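PDB 1OXX: ABC transporter, ATP binding protein from Sulfolobus solfataricus, which powers glucose uptake as the ATP-hydrolysing subunit of an ABC transporter, coupling the energy of ATP to movement of the sugar across the cell membrane. Local coordinates for residues Ile276-Val281 with Phe325-His330; Trp293-Lys298 with Leu339-Lys344; Gly299-Ile304 with Phe311-Thr316. The protein carries 1 engineered substitution. All blocks are in the same frame, centred on the assembly; numbering follows the deposited sequence.

Interaction 1. Residues Ile276-Val281 with Phe325-His330; sequences IRPEDV and FTYSDH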
loop_
_atom_site.group_PDB
_atom_site.type_symbol
_atom_site.label_atom_id
_atom_site.label_comp_id
_atom_site.label_asym_id
_atom_site.label_seq_id
_atom_site.Cartn_x
_atom_site.Cartn_y
_atom_site.Cartn_z
ATOM N N ILE A 276 -13.601 -7.157 -12.927
ATOM C CA ILE A 276 -14.409 -5.945 -13.105
ATOM C C ILE A 276 -14.599 -5.292 -11.739
ATOM O O ILE A 276 -15.121 -5.892 -10.789
ATOM C CB ILE A 276 -15.758 -6.230 -13.864
ATOM C CG1 ILE A 276 -16.460 -4.921 -14.262
ATOM C CG2 ILE A 276 -16.691 -7.142 -13.082
ATOM C CD1 ILE A 276 -15.850 -4.229 -15.488
ATOM N N ARG A 277 -14.101 -4.070 -11.617
ATOM C CA ARG A 277 -14.196 -3.370 -10.345
ATOM C C ARG A 277 -15.636 -2.928 -10.068
ATOM O O ARG A 277 -16.413 -2.674 -10.996
ATOM C CB ARG A 277 -13.230 -2.193 -10.328
ATOM C CG ARG A 277 -11.775 -2.602 -10.412
ATOM C CD ARG A 277 -10.810 -1.482 -9.976
ATOM N NE ARG A 277 -9.437 -1.836 -10.296
ATOM C CZ ARG A 277 -8.676 -2.658 -9.582
ATOM N NH1 ARG A 277 -9.119 -3.186 -8.444
ATOM N NH2 ARG A 277 -7.434 -2.916 -9.981
ATOM N N PRO A 278 -16.017 -2.828 -8.796
ATOM C CA PRO A 278 -17.408 -2.471 -8.453
ATOM C C PRO A 278 -17.877 -1.149 -9.047
ATOM O O PRO A 278 -19.041 -1.031 -9.387
ATOM C CB PRO A 278 -17.400 -2.444 -6.933
ATOM C CG PRO A 278 -15.977 -2.264 -6.582
ATOM C CD PRO A 278 -15.212 -3.072 -7.588
ATOM N N GLU A 279 -17.002 -0.155 -9.178
ATOM C CA GLU A 279 -17.397 1.114 -9.762
ATOM C C GLU A 279 -17.686 1.003 -11.256
ATOM O O GLU A 279 -18.266 1.909 -11.837
ATOM C CB GLU A 279 -16.331 2.173 -9.523
ATOM C CG GLU A 279 -15.002 1.911 -10.227
ATOM C CD GLU A 279 -13.961 1.233 -9.355
ATOM O OE1 GLU A 279 -14.337 0.503 -8.419
ATOM O OE2 GLU A 279 -12.740 1.419 -9.640
ATOM N N ASP A 280 -17.291 -0.115 -11.849
ATOM C CA ASP A 280 -17.455 -0.334 -13.284
ATOM C C ASP A 280 -18.606 -1.262 -13.602
ATOM O O ASP A 280 -18.672 -1.824 -14.699
ATOM C CB ASP A 280 -16.155 -0.843 -13.890
ATOM C CG ASP A 280 -15.023 0.142 -13.719
ATOM O OD1 ASP A 280 -15.270 1.371 -13.855
ATOM O OD2 ASP A 280 -13.879 -0.260 -13.419
ATOM N N VAL A 281 -19.493 -1.420 -12.629
ATOM C CA VAL A 281 -20.704 -2.232 -12.758
ATOM C C VAL A 281 -21.910 -1.352 -12.421
ATOM O O VAL A 281 -21.849 -0.550 -11.489
ATOM C CB VAL A 281 -20.678 -3.428 -11.787
ATOM C CG1 VAL A 281 -21.999 -4.233 -11.812
ATOM C CG2 VAL A 281 -19.497 -4.329 -12.067
ATOM N N PHE A 325 -20.259 -7.803 -7.074
ATOM C CA PHE A 325 -20.815 -6.774 -6.209
ATOM C C PHE A 325 -20.528 -5.387 -6.746
ATOM O O PHE A 325 -19.553 -5.145 -7.490
ATOM C CB PHE A 325 -20.351 -6.895 -4.749
ATOM C CG PHE A 325 -18.892 -6.623 -4.535
ATOM C CD1 PHE A 325 -18.442 -5.352 -4.249
ATOM C CD2 PHE A 325 -17.973 -7.646 -4.638
ATOM C CE1 PHE A 325 -17.082 -5.113 -4.071
ATOM C CE2 PHE A 325 -16.624 -7.409 -4.465
ATOM C CZ PHE A 325 -16.187 -6.140 -4.173
ATOM N N THR A 326 -21.412 -4.476 -6.381
ATOM C CA THR A 326 -21.288 -3.087 -6.745
ATOM C C THR A 326 -21.964 -2.258 -5.650
ATOM O O THR A 326 -22.652 -2.808 -4.784
ATOM C CB THR A 326 -21.932 -2.830 -8.114
ATOM O OG1 THR A 326 -21.611 -1.504 -8.544
ATOM C CG2 THR A 326 -23.439 -2.836 -8.016
ATOM N N TYR A 327 -21.756 -0.947 -5.659
ATOM C CA TYR A 327 -22.310 -0.068 -4.631
ATOM C C TYR A 327 -23.364 0.850 -5.215
ATOM O O TYR A 327 -23.217 1.364 -6.317
ATOM C CB TYR A 327 -21.223 0.767 -3.951
ATOM C CG TYR A 327 -20.190 -0.047 -3.262
ATOM C CD1 TYR A 327 -18.976 -0.339 -3.879
ATOM C CD2 TYR A 327 -20.416 -0.548 -1.987
ATOM C CE1 TYR A 327 -18.042 -1.103 -3.248
ATOM C CE2 TYR A 327 -19.483 -1.338 -1.346
ATOM C CZ TYR A 327 -18.288 -1.604 -1.982
ATOM O OH TYR A 327 -17.340 -2.376 -1.348
ATOM N N SER A 328 -24.424 1.086 -4.451
ATOM C CA SER A 328 -25.526 1.900 -4.945
ATOM C C SER A 328 -26.197 2.764 -3.886
ATOM O O SER A 328 -26.139 2.466 -2.687
ATOM C CB SER A 328 -26.587 1.008 -5.562
ATOM O OG SER A 328 -27.651 1.783 -6.086
ATOM N N ASP A 329 -26.841 3.829 -4.366
ATOM C CA ASP A 329 -27.612 4.738 -3.532
ATOM C C ASP A 329 -28.877 4.069 -3.029
ATOM O O ASP A 329 -29.311 4.354 -1.929
ATOM C CB ASP A 329 -28.076 5.961 -4.338
ATOM C CG ASP A 329 -26.965 6.937 -4.644
ATOM O OD1 ASP A 329 -26.056 7.111 -3.801
ATOM O OD2 ASP A 329 -26.954 7.594 -5.708
ATOM N N HIS A 330 -29.487 3.239 -3.867
ATOM C CA HIS A 330 -30.745 2.571 -3.518
ATOM C C HIS A 330 -30.577 1.065 -3.607
ATOM O O HIS A 330 -29.790 0.547 -4.418
ATOM C CB HIS A 330 -31.891 2.965 -4.478
ATOM C CG HIS A 330 -32.482 4.325 -4.242
ATOM N ND1 HIS A 330 -31.954 5.471 -4.797
ATOM C CD2 HIS A 330 -33.582 4.715 -3.554
ATOM C CE1 HIS A 330 -32.691 6.512 -4.447
ATOM N NE2 HIS A 330 -33.689 6.081 -3.697
HETATM O O HOH W 1 -20.075 0.776 -7.340
#
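Pro278 and Thr326 mark the closest backbone approach, their CA atoms 4.3 Å apart, where the 3-10 turn at 278-279 abuts strand 324-328 without pairing with it as a strand. Strand 324-328 and strand 281-284, which starts at Val281, are the two outermost strands of a five-stranded antiparallel sheet. The contact therefore brings the borders of a curled sheet together, consistent with an OB-like barrel in the C-terminal domain. Thr326 does the polar work. Its OG1 stands anti to the backbone N (chi1 -171°), 2.7 Å from Pro278 O and 3.1 Å from Val281 O. With a single proton it can serve only one carbonyl fully at a time; threonine suits the spot because its hydroxyl reaches the turn while its CB rests on the branched side chain of Val281. Pro278 suits the first residue of the 3-10 segment because its ring already holds phi near the required value, and its compact ring packs beside two aromatic side chains that point the same way. Pro278 CB lies 3.9 Å from Phe325 CE1 and 4.0 Å from Tyr327 CE1, so the two residues on one side of the strand share one proline. Beyond the contact, Tyr327 OH bonds to Glu243 OE1, while the ring of Phe325 receives Arg312 in a cation-pi contact. Pro278 O also accepts the turn's own N-H from Val281 N at 3.3 Å. Water 1 completes the junction, accepting from Tyr327 N at 2.9 Å and giving a weak bond to Pro278 O.

Interaction 2. Residues Trp293-Lys298 with Leu339-Lys344; sequences WILVGK and LVYVRK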
loop_
_atom_site.group_PDB
_atom_site.type_symbol
_atom_site.label_atom_id
_atom_site.label_comp_id
_atom_site.label_asym_id
_atom_site.label_seq_id
_atom_site.Cartn_x
_atom_site.Cartn_y
_atom_site.Cartn_z
ATOM N N TRP A 293 -22.230 2.823 -20.969
ATOM C CA TRP A 293 -22.312 1.525 -20.324
ATOM C C TRP A 293 -22.719 0.473 -21.359
ATOM O O TRP A 293 -23.483 0.780 -22.276
ATOM C CB TRP A 293 -23.396 1.532 -19.263
ATOM C CG TRP A 293 -23.097 2.356 -18.029
ATOM C CD1 TRP A 293 -23.516 3.630 -17.771
ATOM C CD2 TRP A 293 -22.337 1.945 -16.886
ATOM N NE1 TRP A 293 -23.050 4.041 -16.544
ATOM C CE2 TRP A 293 -22.331 3.019 -15.978
ATOM C CE3 TRP A 293 -21.664 0.771 -16.534
ATOM C CZ2 TRP A 293 -21.675 2.950 -14.745
ATOM C CZ3 TRP A 293 -21.005 0.716 -15.329
ATOM C CH2 TRP A 293 -21.011 1.791 -14.459
ATOM N N ILE A 294 -22.231 -0.752 -21.207
ATOM C CA ILE A 294 -22.661 -1.841 -22.092
ATOM C C ILE A 294 -23.304 -2.967 -21.296
ATOM O O ILE A 294 -22.848 -3.348 -20.196
ATOM C CB ILE A 294 -21.517 -2.437 -22.953
ATOM C CG1 ILE A 294 -20.405 -3.021 -22.079
ATOM C CG2 ILE A 294 -21.019 -1.418 -23.966
ATOM C CD1 ILE A 294 -19.554 -4.034 -22.803
ATOM N N LEU A 295 -24.343 -3.535 -21.883
ATOM C CA LEU A 295 -25.031 -4.682 -21.322
ATOM C C LEU A 295 -24.208 -5.948 -21.445
ATOM O O LEU A 295 -23.686 -6.240 -22.529
ATOM C CB LEU A 295 -26.310 -4.920 -22.118
ATOM C CG LEU A 295 -27.612 -4.327 -21.612
ATOM C CD1 LEU A 295 -28.704 -4.613 -22.635
ATOM C CD2 LEU A 295 -27.992 -4.920 -20.265
ATOM N N VAL A 296 -24.073 -6.686 -20.348
ATOM C CA VAL A 296 -23.423 -7.987 -20.408
ATOM C C VAL A 296 -24.378 -9.146 -20.067
ATOM O O VAL A 296 -24.034 -10.304 -20.233
ATOM C CB VAL A 296 -22.123 -8.052 -19.571
ATOM C CG1 VAL A 296 -21.067 -7.142 -20.180
ATOM C CG2 VAL A 296 -22.360 -7.728 -18.097
ATOM N N GLY A 297 -25.592 -8.838 -19.616
ATOM C CA GLY A 297 -26.575 -9.879 -19.402
ATOM C C GLY A 297 -27.462 -9.689 -18.200
ATOM O O GLY A 297 -27.583 -8.586 -17.680
ATOM N N LYS A 298 -28.109 -10.771 -17.792
ATOM C CA LYS A 298 -29.032 -10.773 -16.667
ATOM C C LYS A 298 -28.370 -11.356 -15.425
ATOM O O LYS A 298 -27.470 -12.189 -15.503
ATOM C CB LYS A 298 -30.247 -11.652 -16.994
ATOM C CG LYS A 298 -31.033 -11.253 -18.217
ATOM C CD LYS A 298 -31.882 -12.408 -18.721
ATOM C CE LYS A 298 -32.883 -12.896 -17.702
ATOM N NZ LYS A 298 -33.790 -13.937 -18.299
ATOM N N LEU A 339 -30.671 -6.381 -14.903
ATOM C CA LEU A 339 -29.762 -6.292 -16.030
ATOM C C LEU A 339 -28.420 -5.808 -15.494
ATOM O O LEU A 339 -28.378 -4.983 -14.586
ATOM C CB LEU A 339 -30.280 -5.321 -17.084
ATOM C CG LEU A 339 -31.637 -5.666 -17.684
ATOM C CD1 LEU A 339 -31.939 -4.687 -18.808
ATOM C CD2 LEU A 339 -31.645 -7.118 -18.176
ATOM N N VAL A 340 -27.337 -6.330 -16.053
ATOM C CA VAL A 340 -25.973 -6.013 -15.627
ATOM C C VAL A 340 -25.227 -5.285 -16.727
ATOM O O VAL A 340 -25.142 -5.764 -17.857
ATOM C CB VAL A 340 -25.204 -7.286 -15.257
ATOM C CG1 VAL A 340 -23.817 -6.949 -14.738
ATOM C CG2 VAL A 340 -25.978 -8.087 -14.219
ATOM N N TYR A 341 -24.742 -4.096 -16.396
ATOM C CA TYR A 341 -23.992 -3.264 -17.309
ATOM C C TYR A 341 -22.589 -3.106 -16.748
ATOM O O TYR A 341 -22.383 -3.106 -15.532
ATOM C CB TYR A 341 -24.583 -1.854 -17.399
ATOM C CG TYR A 341 -25.867 -1.727 -18.167
ATOM C CD1 TYR A 341 -27.099 -1.950 -17.560
ATOM C CD2 TYR A 341 -25.845 -1.339 -19.492
ATOM C CE1 TYR A 341 -28.273 -1.810 -18.278
ATOM C CE2 TYR A 341 -27.010 -1.216 -20.226
ATOM C CZ TYR A 341 -28.221 -1.432 -19.611
ATOM O OH TYR A 341 -29.386 -1.288 -20.341
ATOM N N VAL A 342 -21.619 -2.963 -17.638
ATOM C CA VAL A 342 -20.264 -2.645 -17.209
ATOM C C VAL A 342 -19.665 -1.555 -18.087
ATOM O O VAL A 342 -20.201 -1.211 -19.133
ATOM C CB VAL A 342 -19.329 -3.879 -17.256
ATOM C CG1 VAL A 342 -19.862 -5.035 -16.395
ATOM C CG2 VAL A 342 -19.123 -4.358 -18.703
ATOM N N ARG A 343 -18.541 -1.003 -17.637
ATOM C CA ARG A 343 -17.738 -0.118 -18.465
ATOM C C ARG A 343 -16.865 -0.999 -19.354
ATOM O O ARG A 343 -15.953 -1.679 -18.870
ATOM C CB ARG A 343 -16.833 0.739 -17.593
ATOM C CG ARG A 343 -17.578 1.614 -16.645
ATOM C CD ARG A 343 -18.314 2.732 -17.329
ATOM N NE ARG A 343 -18.699 3.800 -16.410
ATOM C CZ ARG A 343 -19.588 4.719 -16.697
ATOM N NH1 ARG A 343 -20.186 4.709 -17.879
ATOM N NH2 ARG A 343 -19.895 5.654 -15.813
ATOM N N LYS A 344 -17.130 -0.994 -20.657
ATOM C CA LYS A 344 -16.403 -1.868 -21.576
ATOM C C LYS A 344 -14.889 -1.766 -21.500
ATOM O O LYS A 344 -14.192 -2.790 -21.492
ATOM C CB LYS A 344 -16.858 -1.598 -22.996
ATOM C CG LYS A 344 -16.179 -2.477 -24.038
ATOM C CD LYS A 344 -16.682 -2.088 -25.431
ATOM C CE LYS A 344 -15.959 -2.844 -26.542
ATOM N NZ LYS A 344 -16.517 -4.206 -26.757
HETATM O O HOH W 2 -22.272 7.124 -16.655
#
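Trp293 and Arg343 stack where strands 294-298 and 339-342, antiparallel with 140° between their directions, reach one end of their pairing. Trp293 CB rests 3.8 Å from Tyr341 CD2. Beyond it the indole turns toward Arg343: its five-membered ring lies beneath NH1, which is nearest NE1, while CE3 presses on the backbone at Val342 C. Round the six-membered ring CZ3 lies near Arg343 CG, CH2 near NE, and CZ2 under CZ and NH2. Arg343 CD sits over that ring, and Trp293 CE2 comes within 3.3 Å of Arg343 CZ, under the middle of the guanidinium. The two planes are 15° apart, a cation-pi stack that suits a wide, electron-rich ring and a flat cation. At the tip, Trp293 NE1 and Arg343 NH1 are both donors and do not bond; water 2 accepts from Arg343 NH2 at 2.9 Å and weakly from NE1, while NH1 bonds to Ser292 OG. An alanine in place of Trp293 would probably leave the guanidinium without its stacking partner and freer to turn, although Ser292 could still hold it. Leu295 CD2 lies over the face of Tyr341, 3.7 Å from the ring centroid, a CH-pi contact, and Tyr341 OH reaches Ile288 N. Val296 CG1 meets Val342 CG2 at 3.7 Å, and both residues touch Phe263 of the neighbouring sheet. Val296 N bonds to Val340 O at 2.9 Å, and Val340 N to Gly297 O at 2.8 Å. Gly297 suits its backbone angles because a CB would collide with the preceding carbonyl. Val296 and Gly297 thus face the single Val340: a classic beta bulge in an antiparallel sheet.

Interaction 3. Residues Gly299-Ile304 with Phe311-Thr316; sequences GKVKVI and FRITIT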
loop_
_atom_site.group_PDB
_atom_site.type_symbol
_atom_site.label_atom_id
_atom_site.label_comp_id
_atom_site.label_asym_id
_atom_site.label_seq_id
_atom_site.Cartn_x
_atom_site.Cartn_y
_atom_site.Cartn_z
ATOM N N GLY A 299 -28.873 -10.950 -14.274
ATOM C CA GLY A 299 -28.406 -11.500 -13.020
ATOM C C GLY A 299 -29.525 -11.489 -12.009
ATOM O O GLY A 299 -30.620 -11.029 -12.284
ATOM N N LYS A 300 -29.223 -11.983 -10.817
ATOM C CA LYS A 300 -30.187 -12.031 -9.746
ATOM C C LYS A 300 -29.501 -11.592 -8.465
ATOM O O LYS A 300 -28.392 -12.032 -8.145
ATOM C CB LYS A 300 -30.738 -13.450 -9.622
ATOM C CG LYS A 300 -31.712 -13.666 -8.483
ATOM C CD LYS A 300 -32.341 -15.072 -8.563
ATOM C CE LYS A 300 -33.028 -15.467 -7.263
ATOM N NZ LYS A 300 -33.677 -16.806 -7.355
ATOM N N VAL A 301 -30.152 -10.712 -7.707
ATOM C CA VAL A 301 -29.580 -10.267 -6.451
ATOM C C VAL A 301 -29.514 -11.403 -5.427
ATOM O O VAL A 301 -30.517 -12.089 -5.160
ATOM C CB VAL A 301 -30.366 -9.069 -5.866
ATOM C CG1 VAL A 301 -29.765 -8.625 -4.590
ATOM C CG2 VAL A 301 -30.402 -7.932 -6.850
ATOM N N LYS A 302 -28.317 -11.626 -4.896
ATOM C CA LYS A 302 -28.091 -12.658 -3.888
ATOM C C LYS A 302 -28.175 -12.103 -2.469
ATOM O O LYS A 302 -28.827 -12.696 -1.593
ATOM C CB LYS A 302 -26.713 -13.274 -4.111
ATOM C CG LYS A 302 -26.316 -14.278 -3.064
ATOM C CD LYS A 302 -24.935 -14.823 -3.361
ATOM C CE LYS A 302 -24.522 -15.884 -2.362
ATOM N NZ LYS A 302 -23.239 -16.537 -2.749
ATOM N N VAL A 303 -27.479 -10.994 -2.216
ATOM C CA VAL A 303 -27.434 -10.426 -0.876
ATOM C C VAL A 303 -27.031 -8.967 -0.920
ATOM O O VAL A 303 -26.321 -8.530 -1.827
ATOM C CB VAL A 303 -26.452 -11.227 -0.004
ATOM C CG1 VAL A 303 -25.035 -11.150 -0.558
ATOM C CG2 VAL A 303 -26.544 -10.814 1.471
ATOM N N ILE A 304 -27.495 -8.219 0.074
ATOM C CA ILE A 304 -27.156 -6.821 0.224
ATOM C C ILE A 304 -26.472 -6.578 1.546
ATOM O O ILE A 304 -26.867 -7.124 2.591
ATOM C CB ILE A 304 -28.421 -5.941 0.135
ATOM C CG1 ILE A 304 -29.130 -6.156 -1.200
ATOM C CG2 ILE A 304 -28.055 -4.445 0.320
ATOM C CD1 ILE A 304 -30.406 -5.418 -1.300
ATOM N N PHE A 311 -25.361 0.927 -0.385
ATOM C CA PHE A 311 -25.742 -0.471 -0.454
ATOM C C PHE A 311 -24.777 -1.255 -1.328
ATOM O O PHE A 311 -24.550 -0.920 -2.493
ATOM C CB PHE A 311 -27.153 -0.611 -0.979
ATOM C CG PHE A 311 -28.171 -0.001 -0.085
ATOM C CD1 PHE A 311 -28.653 1.273 -0.321
ATOM C CD2 PHE A 311 -28.599 -0.680 1.040
ATOM C CE1 PHE A 311 -29.567 1.842 0.546
ATOM C CE2 PHE A 311 -29.523 -0.127 1.898
ATOM C CZ PHE A 311 -30.003 1.144 1.650
ATOM N N ARG A 312 -24.221 -2.307 -0.749
ATOM C CA ARG A 312 -23.339 -3.212 -1.467
ATOM C C ARG A 312 -24.209 -4.348 -1.962
ATOM O O ARG A 312 -24.666 -5.192 -1.178
ATOM C CB ARG A 312 -22.240 -3.725 -0.543
ATOM C CG ARG A 312 -21.124 -4.537 -1.195
ATOM C CD ARG A 312 -20.155 -5.041 -0.132
ATOM N NE ARG A 312 -18.924 -5.665 -0.600
ATOM C CZ ARG A 312 -18.818 -6.927 -0.965
ATOM N NH1 ARG A 312 -19.887 -7.711 -0.961
ATOM N NH2 ARG A 312 -17.641 -7.402 -1.340
ATOM N N ILE A 313 -24.485 -4.334 -3.259
ATOM C CA ILE A 313 -25.374 -5.297 -3.862
ATOM C C ILE A 313 -24.564 -6.381 -4.544
ATOM O O ILE A 313 -23.766 -6.092 -5.440
ATOM C CB ILE A 313 -26.304 -4.616 -4.904
ATOM C CG1 ILE A 313 -27.035 -3.430 -4.291
ATOM C CG2 ILE A 313 -27.261 -5.625 -5.485
ATOM C CD1 ILE A 313 -27.841 -2.656 -5.276
ATOM N N THR A 314 -24.767 -7.624 -4.136
ATOM C CA THR A 314 -24.100 -8.759 -4.738
ATOM C C THR A 314 -25.100 -9.512 -5.594
ATOM O O THR A 314 -26.198 -9.845 -5.122
ATOM C CB THR A 314 -23.568 -9.710 -3.662
ATOM O OG1 THR A 314 -22.535 -9.065 -2.901
ATOM C CG2 THR A 314 -22.908 -10.912 -4.321
ATOM N N ILE A 315 -24.735 -9.747 -6.849
ATOM C CA ILE A 315 -25.556 -10.520 -7.754
ATOM C C ILE A 315 -24.786 -11.744 -8.177
ATOM O O ILE A 315 -23.582 -11.834 -7.949
ATOM C CB ILE A 315 -25.919 -9.701 -9.015
ATOM C CG1 ILE A 315 -24.683 -9.397 -9.848
ATOM C CG2 ILE A 315 -26.608 -8.414 -8.645
ATOM C CD1 ILE A 315 -24.509 -10.288 -11.026
ATOM N N THR A 316 -25.499 -12.700 -8.755
ATOM C CA THR A 316 -24.860 -13.764 -9.508
ATOM C C THR A 316 -25.587 -13.822 -10.829
ATOM O O THR A 316 -26.730 -13.388 -10.936
ATOM C CB THR A 316 -24.941 -15.159 -8.879
ATOM O OG1 THR A 316 -26.298 -15.601 -8.874
ATOM C CG2 THR A 316 -24.473 -15.165 -7.434
HETATM O O HOH W 3 -28.098 -14.721 -7.133
#
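Val301 and Ile313 form the buried side of this beta hairpin, in which strand 299-304 runs antiparallel to strand 311-316. Val301 CG1 touches Ile313 CG2 at 4.0 Å. Leu283 covers Ile313 and Ile315, and Ile332 meets Val301, so branched aliphatic side chains fill this side. Gly299 fits where a side chain would not: a CB there would press on Ile315 CD1 and Thr316 O. Toward the turn, Ile304 CG2 reaches Phe311 CD2 at 3.9 Å.

Between the two sides, the backbone makes a classic beta bulge that sets Lys302 and Val303 against Thr314: Thr314 O accepts a bond from Lys302 N at 2.8 Å and a weak one from Val303 N, while Thr314 N donates to Val303 O.

The other side is open to solvent at Lys300, Lys302 and Val303, and more polar. Val303 CG1, held between the backbone N and carbonyl carbon (chi1 62°), leans 3.7 Å from Thr314 CB; Thr314 is buried despite lying on the same face as Val303. Lys302 is extended, brushing Thr316 CG2 with its CD before NZ forms a salt bridge with Glu323. Water 3 gives a bond to Lys300 O at 2.9 Å and hydrogen-bonds with Thr316 OG1 at 2.7 Å. The chemistry implies a division of labour: backbone bonds set the register, shifted by one at the bulge, while lysine charge is kept at the solvent side, where Glu323 pairs with Lys302.

In the fold
Followed from the N terminus, the chain passes through the nucleotide-binding part before reaching all three contacts in its C-terminal region. Residues 276-281, linking strands 271-276 and 281-284, meet strand 324-328, and interaction 1 closes a loop of 43 residues. Strand 294-307 begins within that loop, and its first half pairs with 339-344 beyond it, so interactions 1 and 2 cross. Interaction 3, the hairpin formed by the second half of that strand, lies within both loops. A probable hydrogen bond from Arg343 N to Asp280 O (3.1 Å) joins interactions 1 and 2; another, Ile313 N to Thr326 O (2.8 Å), joins 3 to 1. Together they tie the inner strands of one sheet to both its borders.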